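Local atomic coordinates of putative tetrapyrrole (Corrin/porphyrin) methylase (Bacteroides fragilis, PDB entry 3FFY), a protein that probably transfers a methyl group from S-adenosyl-L-methionine to the 2'-hydroxyl of a cytidine ribose in 16S rRNA, this chain being its C-terminal part. Residues A[3-8]-A[75-80]; A[24-29]-A[56-61]; A[60-65]-A[108-113]. All blocks are in the same frame, centred on the assembly; numbering follows the deposited sequence.

Interaction 1: A[3-8]-A[75-80]. With SO4 (sulfate ion), chain C.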
loop_
_atom_site.group_PDB
_atom_site.type_symbol
_atom_site.label_atom_id
_atom_site.label_comp_id
_atom_site.label_asym_id
_atom_site.label_seq_id
_atom_site.Cartn_x
_atom_site.Cartn_y
_atom_site.Cartn_z
ATOM N N ALA A 3 -13.778 11.053 -3.898
ATOM C CA ALA A 3 -13.423 11.442 -5.296
ATOM C C ALA A 3 -11.919 11.291 -5.635
ATOM O O ALA A 3 -11.596 10.903 -6.737
ATOM C CB ALA A 3 -13.905 12.874 -5.580
ATOM N N THR A 4 -11.036 11.610 -4.676
ATOM C CA THR A 4 -9.570 11.577 -4.835
ATOM C C THR A 4 -8.926 10.400 -4.091
ATOM O O THR A 4 -7.757 10.439 -3.689
ATOM C CB THR A 4 -8.954 12.872 -4.385
ATOM O OG1 THR A 4 -9.390 13.172 -3.050
ATOM C CG2 THR A 4 -9.366 13.978 -5.337
ATOM N N ALA A 5 -9.719 9.332 -3.977
ATOM C CA ALA A 5 -9.265 8.014 -3.519
ATOM C C ALA A 5 -8.078 7.495 -4.336
ATOM O O ALA A 5 -7.275 6.699 -3.834
ATOM C CB ALA A 5 -10.440 7.012 -3.601
ATOM N N PHE A 6 -7.973 7.924 -5.595
ATOM C CA PHE A 6 -6.866 7.480 -6.414
ATOM C C PHE A 6 -5.506 7.886 -5.872
ATOM O O PHE A 6 -4.545 7.162 -6.098
ATOM C CB PHE A 6 -7.016 7.897 -7.878
ATOM C CG PHE A 6 -6.704 9.341 -8.148
ATOM C CD1 PHE A 6 -5.399 9.763 -8.339
ATOM C CD2 PHE A 6 -7.745 10.290 -8.226
ATOM C CE1 PHE A 6 -5.154 11.114 -8.587
ATOM C CE2 PHE A 6 -7.512 11.603 -8.455
ATOM C CZ PHE A 6 -6.221 12.035 -8.642
ATOM N N VAL A 7 -5.423 9.009 -5.159
ATOM C CA VAL A 7 -4.114 9.505 -4.669
ATOM C C VAL A 7 -3.424 8.434 -3.775
ATOM O O VAL A 7 -2.367 7.930 -4.120
ATOM C CB VAL A 7 -4.242 10.890 -4.031
ATOM C CG1 VAL A 7 -2.866 11.410 -3.517
ATOM C CG2 VAL A 7 -4.820 11.893 -5.035
ATOM N N PRO A 8 -4.063 8.005 -2.672
ATOM C CA PRO A 8 -3.373 6.941 -1.908
ATOM C C PRO A 8 -3.253 5.594 -2.637
ATOM O O PRO A 8 -2.331 4.827 -2.364
ATOM C CB PRO A 8 -4.248 6.789 -0.651
ATOM C CG PRO A 8 -5.629 7.349 -1.075
ATOM C CD PRO A 8 -5.277 8.489 -1.987
ATOM N N SER A 75 -7.231 -1.315 -4.712
ATOM C CA SER A 75 -7.189 -0.704 -3.412
ATOM C C SER A 75 -8.546 -0.195 -2.947
ATOM O O SER A 75 -9.385 0.343 -3.710
ATOM C CB SER A 75 -6.204 0.486 -3.368
ATOM O OG SER A 75 -4.884 0.044 -3.567
ATOM N N ARG A 76 -8.697 -0.292 -1.642
ATOM C CA ARG A 76 -9.851 0.229 -0.995
ATOM C C ARG A 76 -9.410 1.161 0.103
ATOM O O ARG A 76 -8.518 0.853 0.909
ATOM C CB ARG A 76 -10.649 -0.944 -0.454
ATOM C CG ARG A 76 -11.978 -0.526 0.089
ATOM C CD ARG A 76 -12.647 -1.681 0.701
ATOM N NE ARG A 76 -13.339 -1.212 1.885
ATOM C CZ ARG A 76 -13.163 -1.703 3.106
ATOM N NH1 ARG A 76 -12.319 -2.715 3.315
ATOM N NH2 ARG A 76 -13.848 -1.191 4.124
ATOM N N GLU A 77 -9.993 2.342 0.101
ATOM C CA GLU A 77 -9.617 3.330 1.062
ATOM C C GLU A 77 -10.470 3.141 2.321
ATOM O O GLU A 77 -11.673 3.345 2.272
ATOM C CB GLU A 77 -9.815 4.715 0.484
ATOM C CG GLU A 77 -9.622 5.751 1.556
ATOM C CD GLU A 77 -9.833 7.178 1.099
ATOM O OE1 GLU A 77 -10.256 7.973 1.973
ATOM O OE2 GLU A 77 -9.583 7.509 -0.093
ATOM N N ILE A 78 -9.889 2.720 3.435
ATOM C CA ILE A 78 -10.673 2.601 4.677
ATOM C C ILE A 78 -10.734 3.946 5.391
ATOM O O ILE A 78 -11.686 4.199 6.102
ATOM C CB ILE A 78 -10.111 1.532 5.610
ATOM C CG1 ILE A 78 -10.162 0.174 4.923
ATOM C CG2 ILE A 78 -10.865 1.540 6.940
ATOM C CD1 ILE A 78 -9.042 -0.763 5.331
ATOM N N SER A 79 -9.736 4.811 5.223
ATOM C CA SER A 79 -9.826 6.165 5.727
ATOM C C SER A 79 -8.817 6.965 4.957
ATOM O O SER A 79 -8.178 6.444 4.033
ATOM C CB SER A 79 -9.552 6.218 7.219
ATOM O OG SER A 79 -8.201 6.540 7.499
ATOM N N LYS A 80 -8.642 8.226 5.316
ATOM C CA LYS A 80 -7.658 9.026 4.581
ATOM C C LYS A 80 -6.205 8.526 4.785
ATOM O O LYS A 80 -5.303 8.854 3.973
ATOM C CB LYS A 80 -7.794 10.524 4.886
ATOM C CG LYS A 80 -7.489 10.955 6.334
ATOM C CD LYS A 80 -7.223 12.473 6.401
ATOM C CE LYS A 80 -6.682 12.921 7.764
ATOM N NZ LYS A 80 -6.794 14.422 7.945
HETATM S S SO4 C . -8.332 7.090 10.613
HETATM O O1 SO4 C . -9.778 6.952 11.002
HETATM O O2 SO4 C . -8.045 5.810 9.886
HETATM O O3 SO4 C . -7.444 7.012 11.851
HETATM O O4 SO4 C . -8.262 8.317 9.828
#
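E77 sends its carboxylate across to A5 and P8, and one oxygen does all the touching. OE2 stands 3.5 Å from A5 CA and 3.6 Å from A5 CB, so it rests against the alanine's apolar flank. P8 lies further along: its ring and the glutamate chain run at a slant to each other, with P8 CG 4.1 Å from E77 OE2. The reach comes from an extended glutamate, CG trans to the backbone nitrogen (chi1 171°) and the chain straight beyond it. E77 closes strand 71-77 of the mixed five-stranded sheet in this C-terminal part of an RsmI-family methyltransferase, and the contact joins residues 5-8, at the helix 6-12 end, to the end of that strand. OE2 accepts a hydrogen bond from ND2 of N2, probably a residue left by the cloning tag. P8 also packs on R87 of the second subunit, which brings this corner to the dimer interface. Beyond the strand, S79 OG, also bonded to I81 N, donates to O2 of a sulfate ion, probably from the crystallisation liquor; at 2.5 Å this bond is unusually short and its exact length uncertain. H96 ND1 of the second subunit bonds the same ion.

Interaction 2: A[24-29]-A[56-61]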
loop_
_atom_site.group_PDB
_atom_site.type_symbol
_atom_site.label_atom_id
_atom_site.label_comp_id
_atom_site.label_asym_id
_atom_site.label_seq_id
_atom_site.Cartn_x
_atom_site.Cartn_y
_atom_site.Cartn_z
ATOM N N GLY A 24 -11.067 7.018 -14.627
ATOM C CA GLY A 24 -12.381 7.046 -13.959
ATOM C C GLY A 24 -13.079 5.703 -14.085
ATOM O O GLY A 24 -12.476 4.669 -13.910
ATOM N N PHE A 25 -14.354 5.734 -14.428
ATOM C CA PHE A 25 -15.166 4.546 -14.572
ATOM C C PHE A 25 -15.202 4.169 -16.022
ATOM O O PHE A 25 -15.392 5.029 -16.883
ATOM C CB PHE A 25 -16.582 4.870 -14.137
ATOM C CG PHE A 25 -16.695 5.136 -12.667
ATOM C CD1 PHE A 25 -16.841 4.068 -11.766
ATOM C CD2 PHE A 25 -16.640 6.422 -12.176
ATOM C CE1 PHE A 25 -16.940 4.296 -10.409
ATOM C CE2 PHE A 25 -16.746 6.659 -10.815
ATOM C CZ PHE A 25 -16.884 5.587 -9.933
ATOM N N LEU A 26 -15.035 2.892 -16.307
ATOM C CA LEU A 26 -15.263 2.374 -17.653
ATOM C C LEU A 26 -16.717 2.502 -18.039
ATOM O O LEU A 26 -17.634 2.432 -17.195
ATOM C CB LEU A 26 -14.911 0.908 -17.713
ATOM C CG LEU A 26 -13.470 0.505 -17.917
ATOM C CD1 LEU A 26 -13.398 -0.958 -17.451
ATOM C CD2 LEU A 26 -13.117 0.594 -19.405
ATOM N N PRO A 27 -16.958 2.704 -19.320
ATOM C CA PRO A 27 -18.303 2.579 -19.795
ATOM C C PRO A 27 -18.839 1.198 -19.456
ATOM O O PRO A 27 -18.114 0.218 -19.581
ATOM C CB PRO A 27 -18.145 2.728 -21.300
ATOM C CG PRO A 27 -16.897 3.508 -21.478
ATOM C CD PRO A 27 -16.009 3.071 -20.377
ATOM N N GLN A 28 -20.086 1.128 -19.006
ATOM C CA GLN A 28 -20.696 -0.144 -18.631
ATOM C C GLN A 28 -21.082 -0.950 -19.849
ATOM O O GLN A 28 -21.081 -2.186 -19.804
ATOM C CB GLN A 28 -21.950 0.080 -17.770
ATOM C CG GLN A 28 -21.653 0.538 -16.353
ATOM C CD GLN A 28 -21.057 -0.580 -15.483
ATOM O OE1 GLN A 28 -21.773 -1.528 -15.111
ATOM N NE2 GLN A 28 -19.752 -0.468 -15.141
ATOM N N LYS A 29 -21.444 -0.242 -20.926
ATOM C CA LYS A 29 -21.971 -0.873 -22.140
ATOM C C LYS A 29 -21.428 -0.135 -23.373
ATOM O O LYS A 29 -20.236 -0.227 -23.684
ATOM C CB LYS A 29 -23.522 -0.923 -22.110
ATOM C CG LYS A 29 -24.162 -1.717 -20.913
ATOM C CD LYS A 29 -25.629 -1.243 -20.554
ATOM C CE LYS A 29 -25.789 -0.807 -19.044
ATOM N NZ LYS A 29 -25.539 0.675 -18.735
ATOM N N LEU A 56 -14.583 -8.055 -11.042
ATOM C CA LEU A 56 -14.028 -9.269 -11.621
ATOM C C LEU A 56 -14.125 -9.201 -13.135
ATOM O O LEU A 56 -13.161 -9.506 -13.814
ATOM C CB LEU A 56 -14.761 -10.523 -11.136
ATOM C CG LEU A 56 -14.015 -11.843 -10.827
ATOM C CD1 LEU A 56 -14.893 -13.034 -11.254
ATOM C CD2 LEU A 56 -12.597 -11.942 -11.320
ATOM N N LYS A 57 -15.278 -8.803 -13.658
ATOM C CA LYS A 57 -15.443 -8.600 -15.122
ATOM C C LYS A 57 -14.384 -7.647 -15.677
ATOM O O LYS A 57 -13.700 -7.979 -16.649
ATOM C CB LYS A 57 -16.839 -8.035 -15.456
ATOM C CG LYS A 57 -17.134 -7.847 -16.978
ATOM C CD LYS A 57 -18.503 -7.173 -17.255
ATOM C CE LYS A 57 -18.545 -6.534 -18.685
ATOM N NZ LYS A 57 -19.917 -6.134 -19.108
ATOM N N THR A 58 -14.257 -6.480 -15.043
ATOM C CA THR A 58 -13.268 -5.490 -15.483
ATOM C C THR A 58 -11.839 -6.094 -15.502
ATOM O O THR A 58 -11.093 -5.920 -16.478
ATOM C CB THR A 58 -13.335 -4.203 -14.632
ATOM O OG1 THR A 58 -14.543 -3.515 -14.965
ATOM C CG2 THR A 58 -12.145 -3.303 -14.926
ATOM N N LEU A 59 -11.468 -6.794 -14.422
ATOM C CA LEU A 59 -10.140 -7.416 -14.321
ATOM C C LEU A 59 -9.950 -8.488 -15.368
ATOM O O LEU A 59 -8.881 -8.590 -15.956
ATOM C CB LEU A 59 -9.901 -8.020 -12.944
ATOM C CG LEU A 59 -9.791 -7.025 -11.797
ATOM C CD1 LEU A 59 -9.642 -7.837 -10.544
ATOM C CD2 LEU A 59 -8.658 -6.053 -11.941
ATOM N N THR A 60 -11.013 -9.255 -15.635
ATOM C CA THR A 60 -10.962 -10.283 -16.660
ATOM C C THR A 60 -10.731 -9.651 -18.026
ATOM O O THR A 60 -9.857 -10.058 -18.786
ATOM C CB THR A 60 -12.224 -11.141 -16.657
ATOM O OG1 THR A 60 -12.367 -11.703 -15.338
ATOM C CG2 THR A 60 -12.074 -12.221 -17.659
ATOM N N GLN A 61 -11.491 -8.613 -18.326
ATOM C CA GLN A 61 -11.320 -7.962 -19.622
ATOM C C GLN A 61 -9.969 -7.250 -19.725
ATOM O O GLN A 61 -9.375 -7.204 -20.796
ATOM C CB GLN A 61 -12.476 -7.000 -19.871
ATOM C CG GLN A 61 -13.804 -7.737 -19.902
ATOM C CD GLN A 61 -14.965 -6.843 -20.309
ATOM O OE1 GLN A 61 -15.287 -5.868 -19.629
ATOM N NE2 GLN A 61 -15.595 -7.173 -21.427
#
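L26 and T58 meet tip to tip, and a single leucine methyl makes the contact. L26 CD1 lies 3.7 Å from T58 CG2 and is equally close, at 3.7 Å, to T58 OG1, so it touches both branches of the threonine. With chi1 of T58 at -71°, the methyl is trans to the backbone nitrogen while the hydroxyl lies beside that nitrogen, and both branches can face the incoming leucine. Further out, K57 reaches toward the loop as an extended chain, CG trans to its own nitrogen (chi1 -177°). Its NZ comes to 4.2 Å from Q28 O, too far for a hydrogen bond.

The next shell fixes the threonine's rotation. T58 OG1 is hydrogen-bonded to E50 OE1, at the end of strand 45-50, and to R32 NH2 at the start of helix 32-38. R32 also binds the loop through P27 O and the helix through Q61 OE1, while the L26 side chain packs on R32 and L36 of helix 32-38. The contact thus joins the connection between strand 20-24 and helix 32-38 to helix 55-66, two parts of the alpha/beta framework of this C-terminal piece.

Chemically, the two segments meet mainly through the leucine methyl against the threonine, with the buried threonine hydroxyl satisfied from outside them; the acidic and basic partners at that hydroxyl probably offset each other's charge.

Interaction 3: A[60-65]-A[108-113]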
loop_
_atom_site.group_PDB
_atom_site.type_symbol
_atom_site.label_atom_id
_atom_site.label_comp_id
_atom_site.label_asym_id
_atom_site.label_seq_id
_atom_site.Cartn_x
_atom_site.Cartn_y
_atom_site.Cartn_z
ATOM N N THR A 60 -11.013 -9.255 -15.635
ATOM C CA THR A 60 -10.962 -10.283 -16.660
ATOM C C THR A 60 -10.731 -9.651 -18.026
ATOM O O THR A 60 -9.857 -10.058 -18.786
ATOM C CB THR A 60 -12.224 -11.141 -16.657
ATOM O OG1 THR A 60 -12.367 -11.703 -15.338
ATOM C CG2 THR A 60 -12.074 -12.221 -17.659
ATOM N N GLN A 61 -11.491 -8.613 -18.326
ATOM C CA GLN A 61 -11.320 -7.962 -19.622
ATOM C C GLN A 61 -9.969 -7.250 -19.725
ATOM O O GLN A 61 -9.375 -7.204 -20.796
ATOM C CB GLN A 61 -12.476 -7.000 -19.871
ATOM C CG GLN A 61 -13.804 -7.737 -19.902
ATOM C CD GLN A 61 -14.965 -6.843 -20.309
ATOM O OE1 GLN A 61 -15.287 -5.868 -19.629
ATOM N NE2 GLN A 61 -15.595 -7.173 -21.427
ATOM N N PHE A 62 -9.508 -6.658 -18.630
ATOM C CA PHE A 62 -8.155 -6.118 -18.574
ATOM C C PHE A 62 -7.135 -7.216 -18.972
ATOM O O PHE A 62 -6.193 -6.968 -19.772
ATOM C CB PHE A 62 -7.842 -5.566 -17.158
ATOM C CG PHE A 62 -8.377 -4.164 -16.875
ATOM C CD1 PHE A 62 -9.255 -3.512 -17.739
ATOM C CD2 PHE A 62 -8.009 -3.501 -15.695
ATOM C CE1 PHE A 62 -9.701 -2.252 -17.456
ATOM C CE2 PHE A 62 -8.445 -2.257 -15.433
ATOM C CZ PHE A 62 -9.298 -1.622 -16.281
ATOM N N ALA A 63 -7.302 -8.433 -18.430
ATOM C CA ALA A 63 -6.393 -9.542 -18.796
ATOM C C ALA A 63 -6.517 -9.824 -20.275
ATOM O O ALA A 63 -5.530 -10.071 -20.962
ATOM C CB ALA A 63 -6.705 -10.831 -17.984
ATOM N N GLU A 64 -7.739 -9.806 -20.791
ATOM C CA GLU A 64 -7.905 -10.109 -22.215
ATOM C C GLU A 64 -7.202 -9.054 -23.076
ATOM O O GLU A 64 -6.513 -9.400 -24.018
ATOM C CB GLU A 64 -9.375 -10.219 -22.572
ATOM C CG GLU A 64 -10.090 -11.352 -21.892
ATOM C CD GLU A 64 -11.566 -11.327 -22.185
ATOM O OE1 GLU A 64 -12.061 -10.320 -22.706
ATOM O OE2 GLU A 64 -12.259 -12.303 -21.917
ATOM N N TYR A 65 -7.351 -7.772 -22.731
ATOM C CA TYR A 65 -6.788 -6.645 -23.531
ATOM C C TYR A 65 -5.319 -6.297 -23.237
ATOM O O TYR A 65 -4.586 -5.891 -24.139
ATOM C CB TYR A 65 -7.620 -5.362 -23.319
ATOM C CG TYR A 65 -8.876 -5.314 -24.127
ATOM C CD1 TYR A 65 -10.016 -5.998 -23.727
ATOM C CD2 TYR A 65 -8.908 -4.617 -25.343
ATOM C CE1 TYR A 65 -11.169 -5.972 -24.501
ATOM C CE2 TYR A 65 -10.067 -4.578 -26.133
ATOM C CZ TYR A 65 -11.186 -5.250 -25.705
ATOM O OH TYR A 65 -12.306 -5.190 -26.479
ATOM N N ILE A 108 -8.504 0.823 -9.207
ATOM C CA ILE A 108 -7.632 -0.048 -9.915
ATOM C C ILE A 108 -6.495 0.783 -10.484
ATOM O O ILE A 108 -6.730 1.767 -11.214
ATOM C CB ILE A 108 -8.355 -0.800 -11.089
ATOM C CG1 ILE A 108 -9.641 -1.449 -10.573
ATOM C CG2 ILE A 108 -7.364 -1.822 -11.763
ATOM C CD1 ILE A 108 -10.610 -2.025 -11.684
ATOM N N VAL A 109 -5.270 0.386 -10.136
ATOM C CA VAL A 109 -4.052 1.002 -10.694
ATOM C C VAL A 109 -3.378 -0.051 -11.545
ATOM O O VAL A 109 -2.902 -1.076 -11.034
ATOM C CB VAL A 109 -3.098 1.517 -9.604
ATOM C CG1 VAL A 109 -1.848 2.273 -10.235
ATOM C CG2 VAL A 109 -3.875 2.438 -8.694
ATOM N N LEU A 110 -3.408 0.182 -12.859
ATOM C CA LEU A 110 -2.958 -0.752 -13.879
ATOM C C LEU A 110 -1.652 -0.235 -14.509
ATOM O O LEU A 110 -1.563 0.895 -14.971
ATOM C CB LEU A 110 -4.026 -0.851 -14.987
ATOM C CG LEU A 110 -3.803 -1.885 -16.121
ATOM C CD1 LEU A 110 -3.763 -3.396 -15.621
ATOM C CD2 LEU A 110 -4.836 -1.640 -17.276
ATOM N N ALA A 111 -0.663 -1.100 -14.537
ATOM C CA ALA A 111 0.622 -0.833 -15.191
ATOM C C ALA A 111 0.408 -0.617 -16.674
ATOM O O ALA A 111 -0.437 -1.283 -17.317
ATOM C CB ALA A 111 1.632 -2.014 -14.921
ATOM N N GLY A 112 1.127 0.352 -17.219
ATOM C CA GLY A 112 1.124 0.519 -18.670
ATOM C C GLY A 112 1.993 -0.500 -19.405
ATOM O O GLY A 112 2.622 -1.365 -18.800
ATOM N N ILE A 113 2.070 -0.349 -20.722
ATOM C CA ILE A 113 2.941 -1.158 -21.574
ATOM C C ILE A 113 4.352 -0.589 -21.492
ATOM O O ILE A 113 5.270 -1.325 -21.117
ATOM C CB ILE A 113 2.375 -1.134 -23.047
ATOM C CG1 ILE A 113 2.825 -2.325 -23.909
ATOM C CG2 ILE A 113 2.738 0.159 -23.717
ATOM C CD1 ILE A 113 2.013 -2.479 -25.290
#
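The F62 ring has L110 over one face and I108 at its edge. L110 CD2 makes a CH-pi contact, 4.3 Å from the centroid of the F62 ring and 21° off the ring normal, displaced toward the rim on the CD2 side. I108 comes in near the ring plane instead, its CG2 lying 3.9 Å from F62 CE2. This is helix-on-sheet packing in an alpha/beta fold: F62 projects from helix 55-66, and the two aliphatic residues belong to strand 106-110, the middle strand of the five-stranded sheet. I108 and L110 are two apart, so both side chains leave the strand on the side facing the helix, while V109 between them turns to the other side.

More aromatic groups close in around the phenylalanine. F66, one helical turn on, meets it edge-to-face, and F48 of strand 45-50 meets it with the planes about 50° apart. L26 and L36 add aliphatic contacts, making F62 a shared member of a buried hydrophobic core.

L110 reaches the ring through its extended branch. Its side chain starts out trans to the main-chain nitrogen (chi1 -175°); at CG the branch CD1 turns aside (chi2 63°), while CD2 runs on to the ring face. That methyl spans the bond along one side of the ring, 4.0 Å from F62 CD2 and 4.1 Å from F62 CE2.

In the fold
Interactions 2 and 3 are neighbours, their centres about 10 Å apart, and both use helix 55-66, sharing T60 and Q61. They touch directly: T58 CG2 packs 3.8 Å from I108 CD1, and L26 CD1 lies 3.9 Å from F62 CE1, making one continuous apolar core between loop, helix and sheet. Interaction 1 is about 20 Å from interaction 3, centre to centre, across the chain's middle, yet its strand 71-77 lies beside strand 106-110 in the same sheet. Along the chain, both segments of interaction 2 fall between those of interaction 1, whereas interactions 1 and 3 alternate. The sheet therefore connects the core to the corner that meets the second subunit.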